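Local coordinates for protein 3-keto-5-aminohexanoate cleavage enzyme (Ralstonia eutropha, PDB 3C6C) that probably cleaves 3-keto-5-aminohexanoate or a related beta-keto acid, using a divalent metal ion held in a TIM-barrel active site, at residues E226-Q231 with W241-I246; P252-A257 with V264-E269; Q256-G261 with T291-L296. All coordinates share one frame; numbering follows the deposited sequence. Where two conformers were deposited one is given.

Interaction 1. Residues E226-Q231 with W241-I246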
loop_
_atom_site.group_PDB
_atom_site.type_symbol
_atom_site.label_atom_id
_atom_site.label_comp_id
_atom_site.label_asym_id
_atom_site.label_seq_id
_atom_site.Cartn_x
_atom_site.Cartn_y
_atom_site.Cartn_z
ATOM N N GLU A 226 7.112 3.391 1.039
ATOM C CA GLU A 226 6.388 2.196 0.652
ATOM C C GLU A 226 7.056 0.971 1.254
ATOM O O GLU A 226 6.389 0.034 1.720
ATOM C CB GLU A 226 6.273 2.089 -0.879
ATOM C CG GLU A 226 5.323 3.104 -1.472
ATOM C CD GLU A 226 6.000 4.412 -1.940
ATOM O OE1 GLU A 226 7.099 4.831 -1.447
ATOM O OE2 GLU A 226 5.411 5.061 -2.834
ATOM N N THR A 227 8.384 0.992 1.267
ATOM C CA THR A 227 9.149 -0.116 1.803
ATOM C C THR A 227 8.889 -0.220 3.290
ATOM O O THR A 227 8.638 -1.297 3.817
ATOM C CB THR A 227 10.668 0.030 1.547
ATOM O OG1 THR A 227 10.910 0.050 0.139
ATOM C CG2 THR A 227 11.449 -1.121 2.193
HETATM N N MSE A 228 8.937 0.932 3.940
HETATM C CA MSE A 228 8.783 0.994 5.393
HETATM C C MSE A 228 7.403 0.513 5.835
HETATM O O MSE A 228 7.279 -0.280 6.766
HETATM C CB MSE A 228 9.049 2.416 5.934
HETATM C CG MSE A 228 9.320 2.373 7.433
HETATM SE SE MSE A 228 9.653 4.087 8.196
HETATM C CE MSE A 228 11.214 4.569 7.232
ATOM N N ILE A 229 6.363 0.935 5.119
ATOM C CA ILE A 229 4.969 0.548 5.457
ATOM C C ILE A 229 4.770 -0.962 5.295
ATOM O O ILE A 229 4.187 -1.652 6.142
ATOM C CB ILE A 229 3.921 1.293 4.573
ATOM C CG1 ILE A 229 3.842 2.759 4.992
ATOM C CG2 ILE A 229 2.528 0.633 4.688
ATOM C CD1 ILE A 229 3.025 3.640 4.053
ATOM N N TYR A 230 5.283 -1.442 4.175
ATOM C CA TYR A 230 5.143 -2.866 3.801
ATOM C C TYR A 230 5.823 -3.766 4.831
ATOM O O TYR A 230 5.223 -4.716 5.363
ATOM C CB TYR A 230 5.694 -3.142 2.395
ATOM C CG TYR A 230 5.955 -4.604 2.154
ATOM C CD1 TYR A 230 4.903 -5.509 2.049
ATOM C CD2 TYR A 230 7.245 -5.093 2.049
ATOM C CE1 TYR A 230 5.141 -6.875 1.841
ATOM C CE2 TYR A 230 7.499 -6.419 1.837
ATOM C CZ TYR A 230 6.442 -7.321 1.734
ATOM O OH TYR A 230 6.703 -8.634 1.523
ATOM N N GLN A 231 7.066 -3.420 5.148
ATOM C CA GLN A 231 7.844 -4.209 6.081
ATOM C C GLN A 231 7.284 -4.069 7.499
ATOM O O GLN A 231 7.286 -5.018 8.275
ATOM C CB GLN A 231 9.348 -3.949 5.978
ATOM C CG GLN A 231 9.919 -4.474 4.689
ATOM C CD GLN A 231 11.435 -4.498 4.555
ATOM O OE1 GLN A 231 11.966 -5.288 3.771
ATOM N NE2 GLN A 231 12.137 -3.618 5.269
ATOM N N TRP A 241 9.942 -1.531 16.780
ATOM C CA TRP A 241 10.671 -1.484 15.511
ATOM C C TRP A 241 11.240 -0.105 15.256
ATOM O O TRP A 241 10.740 0.910 15.756
ATOM C CB TRP A 241 9.824 -1.950 14.312
ATOM C CG TRP A 241 8.729 -1.043 13.938
ATOM C CD1 TRP A 241 7.486 -1.002 14.478
ATOM C CD2 TRP A 241 8.782 0.010 12.968
ATOM N NE1 TRP A 241 6.746 0.003 13.896
ATOM C CE2 TRP A 241 7.526 0.643 12.971
ATOM C CE3 TRP A 241 9.773 0.481 12.104
ATOM C CZ2 TRP A 241 7.233 1.731 12.140
ATOM C CZ3 TRP A 241 9.464 1.533 11.256
ATOM C CH2 TRP A 241 8.216 2.159 11.300
ATOM N N ALA A 242 12.319 -0.120 14.501
ATOM C CA ALA A 242 13.007 1.094 14.018
ATOM C C ALA A 242 13.342 0.931 12.542
ATOM O O ALA A 242 13.279 -0.157 11.994
ATOM C CB ALA A 242 14.258 1.331 14.833
ATOM N N ALA A 243 13.678 2.045 11.913
ATOM C CA ALA A 243 14.126 2.054 10.532
ATOM C C ALA A 243 15.102 3.206 10.382
ATOM O O ALA A 243 14.964 4.226 11.059
ATOM C CB ALA A 243 12.927 2.216 9.571
ATOM N N PHE A 244 16.118 3.006 9.566
ATOM C CA PHE A 244 17.046 4.106 9.270
ATOM C C PHE A 244 17.561 4.068 7.844
ATOM O O PHE A 244 17.480 3.069 7.170
ATOM C CB PHE A 244 18.188 4.099 10.283
ATOM C CG PHE A 244 19.211 3.030 10.060
ATOM C CD1 PHE A 244 19.084 1.797 10.647
ATOM C CD2 PHE A 244 20.335 3.274 9.270
ATOM C CE1 PHE A 244 20.032 0.839 10.461
ATOM C CE2 PHE A 244 21.294 2.298 9.060
ATOM C CZ PHE A 244 21.150 1.078 9.669
ATOM N N GLY A 245 18.037 5.220 7.405
ATOM C CA GLY A 245 18.682 5.365 6.139
ATOM C C GLY A 245 20.091 5.936 6.223
ATOM O O GLY A 245 20.596 6.397 7.255
ATOM N N ILE A 246 20.705 5.898 5.071
ATOM C CA ILE A 246 22.108 6.259 4.885
ATOM C C ILE A 246 22.225 7.568 4.103
ATOM O O ILE A 246 21.415 7.855 3.219
ATOM C CB ILE A 246 22.827 5.124 4.095
ATOM C CG1 ILE A 246 22.657 3.762 4.793
ATOM C CG2 ILE A 246 24.297 5.452 3.880
ATOM C CD1 ILE A 246 23.208 3.729 6.192
#

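Interaction 2. Residues P252-A257 with V264-E269. With NI (nickel (II) ion), chain B.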
loop_
_atom_site.group_PDB
_atom_site.type_symbol
_atom_site.label_atom_id
_atom_site.label_comp_id
_atom_site.label_asym_id
_atom_site.label_seq_id
_atom_site.Cartn_x
_atom_site.Cartn_y
_atom_site.Cartn_z
ATOM N N PRO A 252 15.176 11.978 6.186
ATOM C CA PRO A 252 13.873 11.513 5.684
ATOM C C PRO A 252 13.411 10.201 6.318
ATOM O O PRO A 252 12.250 10.069 6.722
ATOM C CB PRO A 252 14.127 11.363 4.170
ATOM C CG PRO A 252 15.147 12.423 3.909
ATOM C CD PRO A 252 16.088 12.277 5.071
HETATM N N MSE A 253 14.306 9.228 6.434
HETATM C CA MSE A 253 13.877 7.942 6.987
HETATM C C MSE A 253 13.583 8.032 8.481
HETATM O O MSE A 253 12.689 7.367 8.996
HETATM C CB MSE A 253 14.859 6.819 6.683
HETATM C CG MSE A 253 14.854 6.373 5.203
HETATM SE SE MSE A 253 13.166 5.885 4.364
HETATM C CE MSE A 253 12.572 7.457 3.706
HETATM N N MSE A 254 14.324 8.884 9.170
HETATM C CA MSE A 254 14.061 9.154 10.592
HETATM C C MSE A 254 12.645 9.716 10.787
HETATM O O MSE A 254 11.857 9.229 11.614
HETATM C CB MSE A 254 15.118 10.137 11.142
HETATM C CG MSE A 254 14.967 10.574 12.626
HETATM SE SE MSE A 254 13.728 12.015 12.877
HETATM C CE MSE A 254 14.463 13.333 11.678
ATOM N N ALA A 255 12.316 10.730 9.998
ATOM C CA ALA A 255 11.006 11.382 10.138
ATOM C C ALA A 255 9.895 10.387 9.782
ATOM O O ALA A 255 8.837 10.316 10.430
ATOM C CB ALA A 255 10.901 12.690 9.277
ATOM N N GLN A 256 10.159 9.594 8.761
ATOM C CA GLN A 256 9.152 8.650 8.232
ATOM C C GLN A 256 8.874 7.553 9.244
ATOM O O GLN A 256 7.713 7.192 9.492
ATOM C CB GLN A 256 9.588 8.026 6.885
ATOM C CG GLN A 256 8.489 7.159 6.293
ATOM C CD GLN A 256 7.250 7.961 6.030
ATOM O OE1 GLN A 256 7.136 8.591 4.970
ATOM N NE2 GLN A 256 6.319 7.987 6.998
ATOM N N ALA A 257 9.926 7.091 9.907
ATOM C CA ALA A 257 9.769 6.100 10.985
ATOM C C ALA A 257 8.969 6.689 12.139
ATOM O O ALA A 257 8.025 6.072 12.626
ATOM C CB ALA A 257 11.123 5.543 11.478
ATOM N N VAL A 264 13.915 5.406 15.893
ATOM C CA VAL A 264 14.799 6.055 14.933
ATOM C C VAL A 264 16.271 5.943 15.270
ATOM O O VAL A 264 16.653 5.610 16.377
ATOM C CB VAL A 264 14.426 7.566 14.735
ATOM C CG1 VAL A 264 12.906 7.690 14.449
ATOM C CG2 VAL A 264 14.838 8.422 15.919
ATOM N N ARG A 265 17.085 6.252 14.256
ATOM C CA ARG A 265 18.534 6.182 14.355
ATOM C C ARG A 265 19.168 7.226 13.439
ATOM O O ARG A 265 18.752 7.421 12.290
ATOM C CB ARG A 265 19.013 4.756 14.034
ATOM C CG ARG A 265 20.458 4.623 13.620
ATOM C CD ARG A 265 20.936 3.206 13.624
ATOM N NE ARG A 265 22.076 3.029 12.729
ATOM C CZ ARG A 265 22.872 1.980 12.717
ATOM N NH1 ARG A 265 22.687 0.997 13.589
ATOM N NH2 ARG A 265 23.814 1.895 11.812
ATOM N N VAL A 266 20.143 7.909 14.015
ATOM C CA VAL A 266 21.062 8.764 13.290
ATOM C C VAL A 266 22.494 8.477 13.703
ATOM O O VAL A 266 22.748 7.559 14.478
ATOM C CB VAL A 266 20.701 10.282 13.457
ATOM C CG1 VAL A 266 19.267 10.562 12.914
ATOM C CG2 VAL A 266 20.859 10.802 14.899
ATOM N N GLY A 267 23.423 9.268 13.164
ATOM C CA GLY A 267 24.838 9.111 13.504
ATOM C C GLY A 267 25.806 9.044 12.350
ATOM O O GLY A 267 25.442 8.761 11.228
ATOM N N LEU A 268 27.077 9.251 12.694
ATOM C CA LEU A 268 28.164 9.277 11.714
ATOM C C LEU A 268 28.435 7.909 11.069
ATOM O O LEU A 268 29.089 7.834 10.028
ATOM C CB LEU A 268 29.446 9.848 12.338
ATOM C CG LEU A 268 29.387 11.305 12.788
ATOM C CD1 LEU A 268 30.719 11.678 13.451
ATOM C CD2 LEU A 268 29.071 12.202 11.600
ATOM N N GLU A 269 27.940 6.843 11.707
ATOM C CA GLU A 269 28.015 5.505 11.125
ATOM C C GLU A 269 27.301 5.481 9.772
ATOM O O GLU A 269 27.697 4.775 8.838
ATOM C CB GLU A 269 27.409 4.442 12.063
ATOM C CG GLU A 269 27.288 3.078 11.418
ATOM C CD GLU A 269 27.114 1.960 12.436
ATOM O OE1 GLU A 269 27.357 2.170 13.642
ATOM O OE2 GLU A 269 26.720 0.863 12.017
HETATM NI NI NI B . 26.491 -1.025 13.118
HETATM O O HOH W 1 24.275 -1.336 12.261
HETATM O O HOH W 2 27.038 -1.633 11.087
HETATM O O HOH W 3 26.199 -3.084 13.413
#

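Interaction 3. Residues Q256-G261 with T291-L296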
loop_
_atom_site.group_PDB
_atom_site.type_symbol
_atom_site.label_atom_id
_atom_site.label_comp_id
_atom_site.label_asym_id
_atom_site.label_seq_id
_atom_site.Cartn_x
_atom_site.Cartn_y
_atom_site.Cartn_z
ATOM N N GLN A 256 10.159 9.594 8.761
ATOM C CA GLN A 256 9.152 8.650 8.232
ATOM C C GLN A 256 8.874 7.553 9.244
ATOM O O GLN A 256 7.713 7.192 9.492
ATOM C CB GLN A 256 9.588 8.026 6.885
ATOM C CG GLN A 256 8.489 7.159 6.293
ATOM C CD GLN A 256 7.250 7.961 6.030
ATOM O OE1 GLN A 256 7.136 8.591 4.970
ATOM N NE2 GLN A 256 6.319 7.987 6.998
ATOM N N ALA A 257 9.926 7.091 9.907
ATOM C CA ALA A 257 9.769 6.100 10.985
ATOM C C ALA A 257 8.969 6.689 12.139
ATOM O O ALA A 257 8.025 6.072 12.626
ATOM C CB ALA A 257 11.123 5.543 11.478
ATOM N N ALA A 258 9.320 7.901 12.554
ATOM C CA ALA A 258 8.613 8.564 13.666
ATOM C C ALA A 258 7.126 8.641 13.348
ATOM O O ALA A 258 6.278 8.367 14.197
ATOM C CB ALA A 258 9.180 9.963 13.966
ATOM N N LEU A 259 6.837 9.000 12.107
ATOM C CA LEU A 259 5.449 9.206 11.664
ATOM C C LEU A 259 4.605 7.902 11.662
ATOM O O LEU A 259 3.369 7.933 11.792
ATOM C CB LEU A 259 5.417 9.850 10.286
ATOM C CG LEU A 259 5.734 11.356 10.259
ATOM C CD1 LEU A 259 6.013 11.782 8.811
ATOM C CD2 LEU A 259 4.586 12.210 10.857
ATOM N N LEU A 260 5.292 6.782 11.548
ATOM C CA LEU A 260 4.661 5.439 11.369
ATOM C C LEU A 260 4.662 4.600 12.644
ATOM O O LEU A 260 4.230 3.443 12.641
ATOM C CB LEU A 260 5.311 4.694 10.197
ATOM C CG LEU A 260 4.937 5.237 8.804
ATOM C CD1 LEU A 260 5.786 4.496 7.750
ATOM C CD2 LEU A 260 3.402 5.142 8.545
ATOM N N GLY A 261 5.143 5.208 13.721
ATOM C CA GLY A 261 5.181 4.583 15.058
ATOM C C GLY A 261 6.433 3.809 15.406
ATOM O O GLY A 261 6.505 3.080 16.417
ATOM N N THR A 291 14.732 17.803 17.223
ATOM C CA THR A 291 13.945 18.977 16.842
ATOM C C THR A 291 12.755 18.605 15.950
ATOM O O THR A 291 11.621 19.031 16.171
ATOM C CB THR A 291 14.832 20.049 16.182
ATOM O OG1 THR A 291 15.758 20.550 17.156
ATOM C CG2 THR A 291 13.978 21.204 15.633
ATOM N N VAL A 292 13.021 17.763 14.963
ATOM C CA VAL A 292 11.977 17.279 14.072
ATOM C C VAL A 292 10.895 16.522 14.858
ATOM O O VAL A 292 9.693 16.805 14.749
ATOM C CB VAL A 292 12.533 16.428 12.891
ATOM C CG1 VAL A 292 11.349 15.725 12.168
ATOM C CG2 VAL A 292 13.368 17.322 11.907
ATOM N N ILE A 293 11.326 15.586 15.681
ATOM C CA ILE A 293 10.402 14.743 16.492
ATOM C C ILE A 293 9.497 15.605 17.391
ATOM O O ILE A 293 8.284 15.414 17.478
ATOM C CB ILE A 293 11.221 13.664 17.299
ATOM C CG1 ILE A 293 11.800 12.626 16.317
ATOM C CG2 ILE A 293 10.368 12.968 18.390
ATOM C CD1 ILE A 293 12.917 11.758 16.932
ATOM N N GLU A 294 10.112 16.592 18.020
ATOM C CA GLU A 294 9.376 17.518 18.893
ATOM C C GLU A 294 8.398 18.385 18.090
ATOM O O GLU A 294 7.234 18.584 18.482
ATOM C CB GLU A 294 10.356 18.363 19.701
ATOM C CG GLU A 294 11.138 17.511 20.735
ATOM C CD GLU A 294 12.204 18.257 21.494
ATOM O OE1 GLU A 294 12.517 19.414 21.139
ATOM O OE2 GLU A 294 12.769 17.652 22.435
ATOM N N HIS A 295 8.856 18.869 16.939
ATOM C CA HIS A 295 8.024 19.728 16.081
ATOM C C HIS A 295 6.796 18.929 15.572
ATOM O O HIS A 295 5.736 19.495 15.258
ATOM C CB HIS A 295 8.826 20.336 14.906
ATOM C CG HIS A 295 9.676 21.515 15.290
ATOM N ND1 HIS A 295 9.904 21.871 16.602
ATOM C CD2 HIS A 295 10.329 22.429 14.535
ATOM C CE1 HIS A 295 10.671 22.952 16.636
ATOM N NE2 HIS A 295 10.942 23.311 15.396
ATOM N N LEU A 296 6.943 17.602 15.501
ATOM C CA LEU A 296 5.843 16.735 15.018
ATOM C C LEU A 296 4.898 16.297 16.143
ATOM O O LEU A 296 3.987 15.502 15.934
ATOM C CB LEU A 296 6.338 15.493 14.273
ATOM C CG LEU A 296 7.141 15.797 13.018
ATOM C CD1 LEU A 296 7.615 14.501 12.397
ATOM C CD2 LEU A 296 6.328 16.641 12.038
#

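Interaction 1. Residues E226-Q231 with W241-I246
Selenomethionine Met228 crosses the side chain of Trp241 at about a right angle, meeting its six-membered ring at the CZ3-CH2 edge, and bridges it to the methyl of Ala243. Its CG is 3.9 Å from Trp241 CZ3 and approaches the six-membered ring obliquely. The selenium then runs along the rim, 3.9 Å from Trp241 CH2. Measured from Met228 SE, the centroid of that ring is 5.1 Å away and the direction lies 85° off the ring normal, so this is a Met-aromatic contact made at the edge, with the selenium in the ring plane. Two torsions steer the chain: CG stands anti to the backbone N (chi1 -162°), and a bend at chi3 (-62°) turns the terminal methyl aside. Met228 CE thereby comes within 3.7 Å of Ala243 CB. Helix 225-232 is the middle element of a beta-alpha-beta unit of the TIM barrel, in which strand 210-214 pairs in parallel with strand 240-244. Trp241 and Ala243, alternate residues of that second strand, both aim CB at the helix, while the CB atoms of Ala242 and Phe244 point away from it. The touching residues are buried, and no hydrogen bond joins the two segments. Met228 also packs on Met253, Gln256 and Leu260 of helix 250-260, and on another helical face Ile229 meets Ile229 of the third subunit.

Interaction 2. Residues P252-A257 with V264-E269
Val264 is the bump of this contact: its branched side chain rises from a TIM-barrel strand against helix 250-260, between Met254 and Ala257. Helix and strand run nearly antiparallel, 163° between their directions, with the segment axes 7.8 Å apart. Met254 CG sits over the fork of the valine, 3.7 Å from Val264 CB. Val264 CG1 lies against the helix, 3.4 Å from the backbone Met254 O and 4.1 Å from Ala257 CB. Selenomethionine Met254 bends at chi2 (-83°), and its selenium and terminal methyl lead away from the strand toward Ile293 and Val292 of helix 282-295; Val266 CG1 touches its CG more loosely. Between these two valines, Arg265 points CB away from the helix, and its extended chain reaches toward the metal site. There Arg265 NH2 forms a salt bridge with Glu269 OE2, weak as a hydrogen bond (133°), and Arg265 NE forms one with Asp270, while Phe244 makes a cation-pi contact with the arginine. Arg265 NH1 donates to a metal-bound water at 3.1 Å. His66 and His68 join three waters and the glutamate round the nickel ion, which Glu269 OE2 binds at 2.2 Å.

Interaction 3. Residues Q256-G261 with T291-L296
With CG anti to the carbonyl carbon in both residues (chi1 -76° in Leu259, -61° in Leu296), the two leucines direct their branches into the interface between helices 250-260 and 282-295. They cross at about a right angle and meet through one methyl each, Leu259 CD2 lying 4.1 Å from Leu296 CD1. The CB of Leu296 already faces the other helix, whereas Leu259 reaches its partner by the end of its chain. Beside this pair, Ala258 CB points at the other helix and is 4.4 Å from Ile293 CG1. The backbones come nearest here, 7.0 Å between Ala258 CA and Ile293 CA, consistent with the small size of the alanine. Both helices belong to the outer layer of the TIM barrel, and the contact falls at their C-terminal ends. Helix 250-260 stops in a Schellman motif, whose Gly261 takes a positive phi (91°). Leu296 is the first residue beyond helix 282-295, so its side chain packs from the point where that helix ends. On the inner side Ile293 also rests on Val264 of the barrel strand. Toward the third subunit, Leu259 packs on its counterpart Leu259 and Leu296 on Ala255 of that chain. No hydrogen bond or salt bridge crosses between the segments; their association here rests on dispersion and burial of aliphatic surface, with one methyl-methyl contact at van der Waals distance and a looser methyl-methylene one.

Following the chain, interaction 1 comes first, closing the short loop from helix 225-232 to strand 240-244. The chain then enters helix 250-260, and interaction 2 closes the next short loop, from that helix to strand 264-266. Interaction 3 starts from the same helix, sharing Gln256 and Ala257, but its loop runs on past that of interaction 2 to helix 282-295. Interaction 1 stands in series before both. Contacts between them continue the packing: Met228 SE touches Ala257, and Met254 CE touches Val292. Together they tie helices 225-232 and 250-260 to the strands that follow them, and helix 250-260 to helix 282-295.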